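Local atomic coordinates of extracellular ligand-binding receptor (Sphaerobacter thermophilus, PDB entry 4ZPJ), a protein that probably binds a small-molecule ligand outside the cell and delivers it to an ABC transporter for uptake. Residues A[95-100]-A[113-118]; A[125-130]-A[134-139]; A[144-149]-A[360-365]. All coordinates share one frame; numbering follows the deposited sequence.

Interaction 1 of 3, residues A[95-100]-A[113-118]; sequences ELIIED and RQLIER. With ZN (zinc ion), chain H; ZN (zinc ion), chain L.
Strand 95-100 and helix 113-117 run nearly antiparallel, at 157°, with axes 9.9 Å apart, and Ile-97 lies opposite Leu-115. Leu-115 reaches the strand through one methyl group. Its CD2 sits 3.6 Å from Ile-97 CG2, and it also touches the aliphatic CG of Glu-99. Leu-115 runs alongside Ile-97 and Glu-99, pointing the other way. Ile-97 CG2 stands anti to the backbone N (CG1 is at chi1 -69°), which turns this methyl to the helix. This is a helix packed on the parallel part of a Rossmann-like sheet, in the type I periplasmic binding protein fold. Strand 92-100 pairs with strand 55-61, and helix 105-117 leads on to strand 123-126. Beside the apolar patch, Gln-114 NE2 gives a weak, bent hydrogen bond to Glu-99 OE2, at 2.6 Å. The amide and carboxylate planes stand 79° apart. Both carboxylate oxygens of Glu-99 also bind a zinc ion, with OE2 at 2.3 Å from the metal, and Lys-111 bonds OE1. With an alanine in place of Gln-114, Glu-99 OE2 would probably lose its amide partner, though the zinc ion and Lys-111 would still grip the carboxylate.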
ATOM      1  N   GLU A  95      15.223  18.664  -8.293  1.00 56.83           N
ATOM      2  CA  GLU A  95      16.119  17.558  -8.518  1.00 60.14           C
ATOM      3  C   GLU A  95      15.938  16.447  -7.492  1.00 55.53           C
ATOM      4  O   GLU A  95      16.055  16.650  -6.286  1.00 56.34           O
ATOM      5  CB  GLU A  95      17.585  18.001  -8.654  1.00 65.71           C
ATOM      6  CG  GLU A  95      18.162  18.774  -7.498  1.00 72.76           C
ATOM      7  CD  GLU A  95      19.596  19.229  -7.752  1.00 77.12           C
ATOM      8  OE1 GLU A  95      20.478  18.840  -6.957  1.00 84.00           O
ATOM      9  OE2 GLU A  95      19.854  19.962  -8.750  1.00 77.56           O
ATOM     10  N   LEU A  96      15.654  15.272  -8.011  1.00 49.46           N
ATOM     11  CA  LEU A  96      15.571  14.077  -7.215  1.00 48.38           C
ATOM     12  C   LEU A  96      16.924  13.472  -6.932  1.00 46.64           C
ATOM     13  O   LEU A  96      17.665  13.208  -7.836  1.00 49.09           O
ATOM     14  CB  LEU A  96      14.799  13.055  -7.999  1.00 49.03           C
ATOM     15  CG  LEU A  96      13.370  13.412  -8.255  1.00 49.47           C
ATOM     16  CD1 LEU A  96      12.741  12.205  -8.929  1.00 50.21           C
ATOM     17  CD2 LEU A  96      12.660  13.779  -6.979  1.00 48.07           C
ATOM     18  N   ILE A  97      17.232  13.262  -5.670  1.00 46.51           N
ATOM     19  CA  ILE A  97      18.427  12.565  -5.253  1.00 46.53           C
ATOM     20  C   ILE A  97      17.957  11.216  -4.689  1.00 45.25           C
ATOM     21  O   ILE A  97      17.254  11.169  -3.667  1.00 44.53           O
ATOM     22  CB  ILE A  97      19.258  13.357  -4.217  1.00 48.11           C
ATOM     23  CG1 ILE A  97      19.895  14.607  -4.850  1.00 53.43           C
ATOM     24  CG2 ILE A  97      20.445  12.507  -3.737  1.00 48.67           C
ATOM     25  CD1 ILE A  97      19.050  15.832  -4.750  1.00 56.28           C
ATOM     26  N   ILE A  98      18.298  10.140  -5.391  1.00 43.89           N
ATOM     27  CA  ILE A  98      17.777   8.824  -5.106  1.00 43.77           C
ATOM     28  C   ILE A  98      18.851   7.992  -4.419  1.00 44.94           C
ATOM     29  O   ILE A  98      19.951   7.810  -4.967  1.00 47.24           O
ATOM     30  CB  ILE A  98      17.309   8.053  -6.367  1.00 45.57           C
ATOM     31  CG1 ILE A  98      15.951   8.516  -6.905  1.00 46.45           C
ATOM     32  CG2 ILE A  98      17.122   6.560  -6.060  1.00 44.67           C
ATOM     33  CD1 ILE A  98      15.893   9.923  -7.419  1.00 47.95           C
ATOM     34  N   GLU A  99      18.515   7.455  -3.243  1.00 43.59           N
ATOM     35  CA  GLU A  99      19.369   6.504  -2.546  1.00 44.37           C
ATOM     36  C   GLU A  99      18.700   5.166  -2.285  1.00 45.42           C
ATOM     37  O   GLU A  99      17.544   5.083  -1.785  1.00 40.67           O
ATOM     38  CB  GLU A  99      19.831   7.125  -1.244  1.00 44.70           C
ATOM     39  CG  GLU A  99      20.771   8.305  -1.464  1.00 46.48           C
ATOM     40  CD  GLU A  99      22.042   7.901  -2.137  1.00 48.92           C
ATOM     41  OE1 GLU A  99      22.362   6.682  -2.075  1.00 50.69           O
ATOM     42  OE2 GLU A  99      22.741   8.781  -2.714  1.00 51.94           O
ATOM     43  N   ASP A 100      19.435   4.117  -2.626  1.00 43.97           N
ATOM     44  CA  ASP A 100      19.005   2.722  -2.379  1.00 44.95           C
ATOM     45  C   ASP A 100      19.385   2.296  -0.947  1.00 45.26           C
ATOM     46  O   ASP A 100      20.583   2.359  -0.557  1.00 46.76           O
ATOM     47  CB  ASP A 100      19.725   1.799  -3.376  1.00 46.64           C
ATOM     48  CG  ASP A 100      19.393   0.317  -3.195  1.00 47.74           C
ATOM     49  OD1 ASP A 100      18.468  -0.050  -2.412  1.00 44.10           O
ATOM     50  OD2 ASP A 100      20.093  -0.487  -3.888  1.00 52.87           O
ATOM     51  N   ARG A 113      21.017   9.740   6.606  1.00 53.99           N
ATOM     52  CA  ARG A 113      21.912  10.768   7.129  1.00 57.95           C
ATOM     53  C   ARG A 113      22.593  11.546   6.021  1.00 55.02           C
ATOM     54  O   ARG A 113      22.710  12.748   6.110  1.00 55.61           O
ATOM     55  CB  ARG A 113      22.970  10.202   8.072  1.00 64.05           C
ATOM     56  CG  ARG A 113      22.418   9.987   9.472  1.00 69.58           C
ATOM     57  CD  ARG A 113      23.500  10.025  10.561  1.00 74.06           C
ATOM     58  NE  ARG A 113      22.914  10.497  11.834  1.00 80.77           N
ATOM     59  CZ  ARG A 113      22.342   9.723  12.772  1.00 80.37           C
ATOM     60  NH1 ARG A 113      22.281   8.398  12.648  1.00 77.20           N
ATOM     61  NH2 ARG A 113      21.843  10.280  13.867  1.00 81.58           N
ATOM     62  N   GLN A 114      23.024  10.853   4.981  1.00 52.17           N
ATOM     63  CA  GLN A 114      23.629  11.497   3.813  1.00 55.03           C
ATOM     64  C   GLN A 114      22.693  12.502   3.074  1.00 51.17           C
ATOM     65  O   GLN A 114      23.090  13.602   2.757  1.00 50.56           O
ATOM     66  CB  GLN A 114      24.151  10.407   2.871  1.00 58.63           C
ATOM     67  CG  GLN A 114      24.454  10.852   1.461  1.00 65.94           C
ATOM     68  CD  GLN A 114      24.514   9.691   0.482  1.00 74.44           C
ATOM     69  OE1 GLN A 114      25.077   8.615   0.780  1.00 79.85           O
ATOM     70  NE2 GLN A 114      23.950   9.910  -0.711  1.00 75.85           N
ATOM     71  N   LEU A 115      21.447  12.128   2.835  1.00 48.49           N
ATOM     72  CA  LEU A 115      20.530  12.992   2.096  1.00 48.27           C
ATOM     73  C   LEU A 115      20.264  14.264   2.884  1.00 49.25           C
ATOM     74  O   LEU A 115      20.188  15.335   2.310  1.00 49.10           O
ATOM     75  CB  LEU A 115      19.193  12.299   1.858  1.00 45.75           C
ATOM     76  CG  LEU A 115      19.136  11.071   0.974  1.00 45.27           C
ATOM     77  CD1 LEU A 115      17.783  10.376   1.210  1.00 44.34           C
ATOM     78  CD2 LEU A 115      19.313  11.456  -0.488  1.00 44.96           C
ATOM     79  N   ILE A 116      20.105  14.118   4.200  1.00 49.20           N
ATOM     80  CA  ILE A 116      19.958  15.259   5.079  1.00 52.17           C
ATOM     81  C   ILE A 116      21.256  16.092   5.145  1.00 56.42           C
ATOM     82  O   ILE A 116      21.222  17.263   4.822  1.00 57.90           O
ATOM     83  CB  ILE A 116      19.667  14.819   6.515  1.00 54.31           C
ATOM     84  CG1 ILE A 116      18.326  14.088   6.627  1.00 55.26           C
ATOM     85  CG2 ILE A 116      19.760  16.021   7.451  1.00 56.79           C
ATOM     86  CD1 ILE A 116      17.993  13.664   8.039  1.00 56.59           C
ATOM     87  N   GLU A 117      22.359  15.485   5.600  1.00 59.15           N
ATOM     88  CA  GLU A 117      23.625  16.200   5.911  1.00 68.56           C
ATOM     89  C   GLU A 117      24.442  16.608   4.663  1.00 68.24           C
ATOM     90  O   GLU A 117      24.848  17.755   4.540  1.00 73.49           O
ATOM     91  CB  GLU A 117      24.553  15.341   6.800  1.00 73.86           C
ATOM     92  CG  GLU A 117      24.007  14.847   8.152  1.00 79.48           C
ATOM     93  CD  GLU A 117      25.028  13.944   8.908  1.00 88.31           C
ATOM     94  OE1 GLU A 117      25.908  13.289   8.275  1.00 87.15           O
ATOM     95  OE2 GLU A 117      24.965  13.896  10.157  1.00 93.97           O
ATOM     96  N   ARG A 118      24.705  15.659   3.768  1.00 65.48           N
ATOM     97  CA  ARG A 118      25.474  15.909   2.526  1.00 66.18           C
ATOM     98  C   ARG A 118      24.630  16.635   1.479  1.00 60.06           C
ATOM     99  O   ARG A 118      24.969  17.698   1.001  1.00 56.53           O
ATOM    100  CB  ARG A 118      25.977  14.570   1.923  1.00 69.33           C
ATOM    101  CG  ARG A 118      26.935  14.668   0.693  1.00 76.33           C
ATOM    102  CD  ARG A 118      27.230  13.315  -0.038  1.00 76.73           C
ATOM    103  NE  ARG A 118      26.191  12.866  -1.015  1.00 75.37           N
ATOM    104  CZ  ARG A 118      25.919  13.466  -2.193  1.00 74.39           C
ATOM    105  NH1 ARG A 118      24.972  12.995  -2.996  1.00 70.32           N
ATOM    106  NH2 ARG A 118      26.587  14.549  -2.595  1.00 79.20           N
TER
HETATM  107 ZN    ZN H 507      24.364   7.367  -3.540  1.00 68.04          ZN
HETATM  108 ZN    ZN L 511      22.170  18.244  -8.281  0.70 78.26          ZN
HETATM  109  O   HOH W   1      22.994   8.014  -5.374  1.00 56.40           O
HETATM  110  O   HOH W   2      25.023   7.030  -2.135  1.00 49.10           O
HETATM  111  O   HOH W   3      21.368  18.464  -9.818  1.00 53.28           O

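Interaction 2 of 3, residues A[125-130]-A[134-139]; sequences AGITLS and AAVRDI. With ZN (zinc ion), chain M.
Residues 125-130 leave the end of strand 123-126, run through a short loop and enter the first turn of helix 130-142, to which 134-139 also belong. The CA atoms of Ser-130 and Ala-134 are 6.2 Å apart, the spacing of one helical turn, while those of Ile-127 and Val-136 are 9.2 Å apart. Ala-134 N donates to Ser-130 O at 3.0 Å. This is the i to i+4 bond of the first turn, nearly straight at 171°. Leu-129 takes the N-cap position, and its N donates to Glu-132 OE1. Further along, Ile-127 and Val-136 meet tip to tip, CD1 to CG2 at 4.2 Å. With chi1 at -58°, Val-136 tucks CG2 between its own N and C and points it at Ile-127. Ile-127 also touches Ala-133, Leu-140 and strand 147-149, and Val-136 touches helix 105-117. The contact is the first half of the beta-alpha-beta unit of strand 123-126, helix 130-142 and strand 147-149. On another side of the helix, Arg-137 NH2 makes a salt bridge to Asp-138 OD1 at 2.7 Å. Asp-138 OD2 binds a zinc ion at 2.2 Å, with two waters on the metal. Two positive partners thus share one carboxylate, which would probably keep Asp-138 ionised. The apolar pair, by contrast, is a light touch, and the bond from Ala-134 N to Ser-130 O is the only polar link between the two segments.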
ATOM      1  N   ALA A 125      11.064  11.437   0.362  1.00 39.13           N
ATOM      2  CA  ALA A 125       9.940  10.570  -0.006  1.00 37.97           C
ATOM      3  C   ALA A 125      10.444   9.147  -0.040  1.00 40.13           C
ATOM      4  O   ALA A 125      11.623   8.908  -0.304  1.00 36.74           O
ATOM      5  CB  ALA A 125       9.370  10.953  -1.373  1.00 35.92           C
ATOM      6  N   GLY A 126       9.555   8.207   0.232  1.00 38.00           N
ATOM      7  CA  GLY A 126       9.886   6.810   0.057  1.00 37.89           C
ATOM      8  C   GLY A 126       9.691   5.988   1.317  1.00 41.46           C
ATOM      9  O   GLY A 126       8.583   6.030   1.945  1.00 42.84           O
ATOM     10  N   ILE A 127      10.748   5.216   1.637  1.00 37.44           N
ATOM     11  CA  ILE A 127      10.822   4.274   2.732  1.00 40.50           C
ATOM     12  C   ILE A 127      10.025   3.002   2.496  1.00 42.73           C
ATOM     13  O   ILE A 127       8.769   2.932   2.684  1.00 42.21           O
ATOM     14  CB  ILE A 127      10.432   4.877   4.060  1.00 44.30           C
ATOM     15  CG1 ILE A 127      11.146   6.232   4.246  1.00 48.49           C
ATOM     16  CG2 ILE A 127      10.759   3.851   5.142  1.00 43.65           C
ATOM     17  CD1 ILE A 127      10.911   6.854   5.608  1.00 54.16           C
ATOM     18  N   THR A 128      10.750   1.984   2.064  1.00 39.39           N
ATOM     19  CA  THR A 128      10.120   0.790   1.594  1.00 41.87           C
ATOM     20  C   THR A 128       9.735  -0.135   2.745  1.00 40.03           C
ATOM     21  O   THR A 128       8.620  -0.556   2.789  1.00 40.25           O
ATOM     22  CB  THR A 128      11.030   0.077   0.566  1.00 43.13           C
ATOM     23  OG1 THR A 128      11.312   1.005  -0.476  1.00 41.65           O
ATOM     24  CG2 THR A 128      10.360  -1.184  -0.033  1.00 42.23           C
ATOM     25  N   LEU A 129      10.648  -0.445   3.659  1.00 42.11           N
ATOM     26  CA  LEU A 129      10.375  -1.475   4.695  1.00 43.96           C
ATOM     27  C   LEU A 129      10.068  -0.869   6.063  1.00 43.43           C
ATOM     28  O   LEU A 129      10.657   0.164   6.450  1.00 43.54           O
ATOM     29  CB  LEU A 129      11.547  -2.438   4.824  1.00 46.06           C
ATOM     30  CG  LEU A 129      11.875  -3.221   3.533  1.00 47.60           C
ATOM     31  CD1 LEU A 129      13.050  -4.157   3.750  1.00 48.48           C
ATOM     32  CD2 LEU A 129      10.669  -3.992   2.988  1.00 48.26           C
ATOM     33  N   SER A 130       9.160  -1.521   6.789  1.00 40.00           N
ATOM     34  CA  SER A 130       8.789  -1.082   8.119  1.00 41.01           C
ATOM     35  C   SER A 130       9.963  -1.077   9.045  1.00 43.56           C
ATOM     36  O   SER A 130      10.110  -0.143   9.831  1.00 44.33           O
ATOM     37  CB  SER A 130       7.688  -1.977   8.725  1.00 41.92           C
ATOM     38  OG  SER A 130       6.476  -1.853   7.997  1.00 40.02           O
ATOM     39  N   ALA A 134      11.228   2.359  11.117  1.00 44.71           N
ATOM     40  CA  ALA A 134      11.478   2.398  12.544  1.00 49.42           C
ATOM     41  C   ALA A 134      12.941   2.821  12.830  1.00 50.51           C
ATOM     42  O   ALA A 134      13.209   3.623  13.744  1.00 52.84           O
ATOM     43  CB  ALA A 134      11.176   1.032  13.182  1.00 50.74           C
ATOM     44  N   ALA A 135      13.882   2.311  12.046  1.00 48.08           N
ATOM     45  CA  ALA A 135      15.276   2.681  12.269  1.00 48.95           C
ATOM     46  C   ALA A 135      15.581   4.148  11.887  1.00 47.08           C
ATOM     47  O   ALA A 135      16.462   4.728  12.451  1.00 47.97           O
ATOM     48  CB  ALA A 135      16.211   1.708  11.562  1.00 49.86           C
ATOM     49  N   VAL A 136      14.846   4.794  10.990  1.00 45.59           N
ATOM     50  CA  VAL A 136      15.217   6.216  10.630  1.00 46.01           C
ATOM     51  C   VAL A 136      14.276   7.320  11.207  1.00 46.47           C
ATOM     52  O   VAL A 136      14.532   8.546  11.106  1.00 46.71           O
ATOM     53  CB  VAL A 136      15.324   6.367   9.102  1.00 47.94           C
ATOM     54  CG1 VAL A 136      16.341   5.426   8.542  1.00 47.29           C
ATOM     55  CG2 VAL A 136      13.959   6.134   8.406  1.00 46.44           C
ATOM     56  N   ARG A 137      13.195   6.891  11.842  1.00 47.78           N
ATOM     57  CA  ARG A 137      12.155   7.826  12.332  1.00 45.90           C
ATOM     58  C   ARG A 137      12.715   8.940  13.177  1.00 46.16           C
ATOM     59  O   ARG A 137      12.484  10.137  12.884  1.00 45.96           O
ATOM     60  CB  ARG A 137      11.095   7.062  13.130  1.00 44.93           C
ATOM     61  CG  ARG A 137       9.920   7.921  13.587  1.00 44.50           C
ATOM     62  CD  ARG A 137      10.106   8.278  15.041  1.00 47.35           C
ATOM     63  NE  ARG A 137       9.047   9.150  15.494  1.00 48.50           N
ATOM     64  CZ  ARG A 137       9.201  10.135  16.379  1.00 49.96           C
ATOM     65  NH1 ARG A 137       8.140  10.884  16.702  1.00 49.66           N
ATOM     66  NH2 ARG A 137      10.388  10.372  16.932  1.00 46.83           N
ATOM     67  N   ASP A 138      13.425   8.560  14.235  1.00 46.67           N
ATOM     68  CA  ASP A 138      14.071   9.522  15.126  1.00 48.41           C
ATOM     69  C   ASP A 138      15.022  10.460  14.375  1.00 48.04           C
ATOM     70  O   ASP A 138      15.039  11.656  14.652  1.00 50.68           O
ATOM     71  CB  ASP A 138      14.749   8.815  16.332  1.00 52.45           C
ATOM     72  CG  ASP A 138      13.739   8.471  17.460  1.00 56.80           C
ATOM     73  OD1 ASP A 138      12.536   8.711  17.270  1.00 59.92           O
ATOM     74  OD2 ASP A 138      14.099   7.969  18.547  1.00 60.40           O
ATOM     75  N   ILE A 139      15.761   9.958  13.389  1.00 47.47           N
ATOM     76  CA  ILE A 139      16.651  10.832  12.594  1.00 47.49           C
ATOM     77  C   ILE A 139      15.846  11.870  11.820  1.00 46.82           C
ATOM     78  O   ILE A 139      16.138  13.050  11.826  1.00 47.78           O
ATOM     79  CB  ILE A 139      17.544  10.007  11.634  1.00 47.05           C
ATOM     80  CG1 ILE A 139      18.672   9.285  12.434  1.00 50.43           C
ATOM     81  CG2 ILE A 139      18.179  10.887  10.581  1.00 45.70           C
ATOM     82  CD1 ILE A 139      19.098   7.960  11.839  1.00 48.58           C
TER
HETATM   83 ZN    ZN M 512      12.590   6.515  19.202  1.00 93.98          ZN
HETATM   84  O   HOH W   4      13.963   6.653  20.942  1.00 57.06           O
HETATM   85  O   HOH W   5      11.397   5.387  17.276  1.00 61.38           O

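Interaction 3 of 3, residues A[144-149]-A[360-365]; sequences EMPTIV and ENKEAL
Pro-146 and Leu-365 form the buried side of this contact. Pro-146 CG lies 3.9 Å from Leu-365 CD2, and the two side chains cross at about a right angle. With chi1 at 178°, Leu-365 swings its CD2 methyl against the Pro-146 ring. Leu-366 touches the same proline. The contact joins the loop between helix 130-142 and strand 147-149 to the start of helix 362-371, more than 200 residues later. In this periplasmic binding protein fold, that late helix packs back on the N-terminal sheet, with Leu-369 touching Ile-148. The outer side is polar and looser. Glu-144, in a Schellman motif after helix 130-142, presents its carbonyl to Lys-362. Lys-362 NZ donates to Glu-144 O at 2.7 Å, from above the carbonyl plane, 40° out of it. The lysine chain bends at chi3 and chi4 to get there, and its NZ also lies 3.7 Å from Glu-144 CB. The Glu-144 carboxylate closes no salt bridge to this lysine: OE1 stays 4.8 Å from Lys-362 NZ, though a long-range attraction may remain. Asn-361 caps the helix: its OD1 accepts from Ala-364 N at 3.2 Å.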
ATOM      1  N   GLU A 144      13.973  17.529  11.730  1.00 52.08           N
ATOM      2  CA  GLU A 144      12.826  18.357  11.302  1.00 54.76           C
ATOM      3  C   GLU A 144      12.685  18.310   9.773  1.00 51.22           C
ATOM      4  O   GLU A 144      12.523  19.323   9.104  1.00 53.09           O
ATOM      5  CB  GLU A 144      12.912  19.792  11.887  1.00 58.28           C
ATOM      6  CG  GLU A 144      13.103  19.796  13.428  1.00 64.82           C
ATOM      7  CD  GLU A 144      13.040  21.186  14.109  1.00 71.17           C
ATOM      8  OE1 GLU A 144      12.649  22.153  13.421  1.00 73.45           O
ATOM      9  OE2 GLU A 144      13.356  21.311  15.339  1.00 68.76           O
HETATM   10  N   MSE A 145      12.706  17.088   9.250  1.00 49.27           N
HETATM   11  CA  MSE A 145      12.663  16.812   7.825  1.00 46.84           C
HETATM   12  C   MSE A 145      11.305  16.316   7.392  1.00 44.79           C
HETATM   13  O   MSE A 145      10.886  15.195   7.775  1.00 43.20           O
HETATM   14  CB  MSE A 145      13.655  15.694   7.579  1.00 49.24           C
HETATM   15  CG  MSE A 145      13.681  15.210   6.143  1.00 50.69           C
HETATM   16 SE   MSE A 145      14.220  16.587   4.825  0.86 59.16          SE
HETATM   17  CE  MSE A 145      15.780  17.296   5.800  0.79 58.78           C
ATOM     18  N   PRO A 146      10.629  17.085   6.538  1.00 40.97           N
ATOM     19  CA  PRO A 146       9.361  16.627   6.013  1.00 40.90           C
ATOM     20  C   PRO A 146       9.540  15.376   5.205  1.00 39.91           C
ATOM     21  O   PRO A 146      10.468  15.274   4.392  1.00 43.49           O
ATOM     22  CB  PRO A 146       8.885  17.812   5.135  1.00 41.53           C
ATOM     23  CG  PRO A 146       9.634  18.984   5.694  1.00 43.07           C
ATOM     24  CD  PRO A 146      10.988  18.398   5.990  1.00 44.44           C
ATOM     25  N   THR A 147       8.711  14.393   5.475  1.00 40.34           N
ATOM     26  CA  THR A 147       8.938  13.035   4.975  1.00 39.80           C
ATOM     27  C   THR A 147       7.623  12.476   4.463  1.00 38.52           C
ATOM     28  O   THR A 147       6.617  12.572   5.154  1.00 39.07           O
ATOM     29  CB  THR A 147       9.464  12.157   6.110  1.00 40.17           C
ATOM     30  OG1 THR A 147      10.698  12.692   6.598  1.00 44.08           O
ATOM     31  CG2 THR A 147       9.667  10.772   5.612  1.00 41.49           C
ATOM     32  N   ILE A 148       7.627  11.933   3.253  1.00 37.15           N
ATOM     33  CA  ILE A 148       6.428  11.353   2.650  1.00 37.26           C
ATOM     34  C   ILE A 148       6.674   9.837   2.496  1.00 37.24           C
ATOM     35  O   ILE A 148       7.442   9.416   1.622  1.00 34.32           O
ATOM     36  CB  ILE A 148       6.155  11.876   1.216  1.00 38.62           C
ATOM     37  CG1 ILE A 148       6.254  13.380   1.082  1.00 42.19           C
ATOM     38  CG2 ILE A 148       4.796  11.452   0.724  1.00 38.31           C
ATOM     39  CD1 ILE A 148       5.214  14.161   1.722  1.00 42.81           C
ATOM     40  N   VAL A 149       6.033   9.034   3.330  1.00 36.45           N
ATOM     41  CA  VAL A 149       6.186   7.594   3.253  1.00 35.37           C
ATOM     42  C   VAL A 149       5.303   6.981   2.190  1.00 36.61           C
ATOM     43  O   VAL A 149       4.072   7.123   2.228  1.00 34.75           O
ATOM     44  CB  VAL A 149       5.879   6.954   4.586  1.00 35.15           C
ATOM     45  CG1 VAL A 149       5.971   5.438   4.477  1.00 34.48           C
ATOM     46  CG2 VAL A 149       6.908   7.459   5.580  1.00 36.51           C
ATOM     47  N   GLU A 360      12.012  26.119   1.437  1.00 66.23           N
ATOM     48  CA  GLU A 360      12.815  26.299   2.638  1.00 69.37           C
ATOM     49  C   GLU A 360      11.969  26.841   3.769  1.00 67.97           C
ATOM     50  O   GLU A 360      12.401  26.864   4.907  1.00 71.90           O
ATOM     51  CB  GLU A 360      13.982  27.267   2.390  1.00 74.54           C
ATOM     52  CG  GLU A 360      14.951  26.845   1.276  1.00 75.93           C
ATOM     53  CD  GLU A 360      14.500  27.270  -0.119  1.00 77.67           C
ATOM     54  OE1 GLU A 360      13.576  28.134  -0.242  1.00 76.99           O
ATOM     55  OE2 GLU A 360      15.076  26.724  -1.092  1.00 76.20           O
ATOM     56  N   ASN A 361      10.769  27.306   3.456  1.00 65.20           N
ATOM     57  CA  ASN A 361       9.826  27.721   4.480  1.00 61.51           C
ATOM     58  C   ASN A 361       9.072  26.480   5.001  1.00 57.39           C
ATOM     59  O   ASN A 361       8.005  26.130   4.497  1.00 55.55           O
ATOM     60  CB  ASN A 361       8.906  28.782   3.889  1.00 60.21           C
ATOM     61  CG  ASN A 361       7.938  29.313   4.891  1.00 61.39           C
ATOM     62  OD1 ASN A 361       7.747  28.721   5.958  1.00 63.05           O
ATOM     63  ND2 ASN A 361       7.292  30.414   4.552  1.00 60.06           N
ATOM     64  N   LYS A 362       9.665  25.805   5.978  1.00 56.23           N
ATOM     65  CA  LYS A 362       9.151  24.538   6.483  1.00 60.15           C
ATOM     66  C   LYS A 362       7.748  24.658   7.027  1.00 58.36           C
ATOM     67  O   LYS A 362       6.937  23.744   6.851  1.00 57.49           O
ATOM     68  CB  LYS A 362      10.057  23.947   7.570  1.00 62.43           C
ATOM     69  CG  LYS A 362      11.294  23.288   6.990  1.00 67.61           C
ATOM     70  CD  LYS A 362      11.871  22.231   7.907  1.00 70.52           C
ATOM     71  CE  LYS A 362      13.136  22.701   8.603  1.00 74.84           C
ATOM     72  NZ  LYS A 362      14.055  21.547   8.820  1.00 77.52           N
ATOM     73  N   GLU A 363       7.464  25.764   7.697  1.00 58.33           N
ATOM     74  CA  GLU A 363       6.149  25.975   8.298  1.00 58.66           C
ATOM     75  C   GLU A 363       5.106  25.932   7.185  1.00 54.17           C
ATOM     76  O   GLU A 363       4.145  25.178   7.274  1.00 49.50           O
ATOM     77  CB  GLU A 363       6.081  27.311   9.059  1.00 67.92           C
ATOM     78  CG  GLU A 363       4.853  27.499   9.950  1.00 76.85           C
ATOM     79  CD  GLU A 363       4.137  28.853   9.740  1.00 88.01           C
ATOM     80  OE1 GLU A 363       3.315  28.969   8.788  1.00 90.18           O
ATOM     81  OE2 GLU A 363       4.370  29.804  10.537  1.00 88.46           O
ATOM     82  N   ALA A 364       5.314  26.726   6.140  1.00 51.21           N
ATOM     83  CA  ALA A 364       4.393  26.779   5.016  1.00 50.01           C
ATOM     84  C   ALA A 364       4.362  25.431   4.264  1.00 47.72           C
ATOM     85  O   ALA A 364       3.333  25.014   3.831  1.00 46.17           O
ATOM     86  CB  ALA A 364       4.789  27.901   4.059  1.00 51.75           C
ATOM     87  N   LEU A 365       5.494  24.748   4.126  1.00 45.53           N
ATOM     88  CA  LEU A 365       5.498  23.457   3.463  1.00 43.28           C
ATOM     89  C   LEU A 365       4.611  22.435   4.203  1.00 42.58           C
ATOM     90  O   LEU A 365       3.771  21.711   3.598  1.00 40.40           O
ATOM     91  CB  LEU A 365       6.916  22.952   3.364  1.00 42.39           C
ATOM     92  CG  LEU A 365       7.122  21.585   2.727  1.00 41.98           C
ATOM     93  CD1 LEU A 365       6.421  21.519   1.382  1.00 40.15           C
ATOM     94  CD2 LEU A 365       8.639  21.272   2.640  1.00 40.91           C
TER

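Overall arrangement
All three contacts belong to the domain built on the mixed sheet, and they follow one another along the chain, except that 360-365 returns from far downstream. Interactions 1 and 2 are centred about 13 Å apart, and interaction 3 lies about 15 Å from each. Helix 105-117 leads from interaction 1 into strand 123-126, and helix 130-142 leads from interaction 2 into strand 147-149. These two strands are neighbours in the sheet, where Gly-126 N probably bonds Ile-148 O. Ile-116 meets both Ile-139 and Met-145, a selenomethionine, so the contacts pack against each other. They build one lobe of the type I fold, which probably closes on ligand with the other lobe.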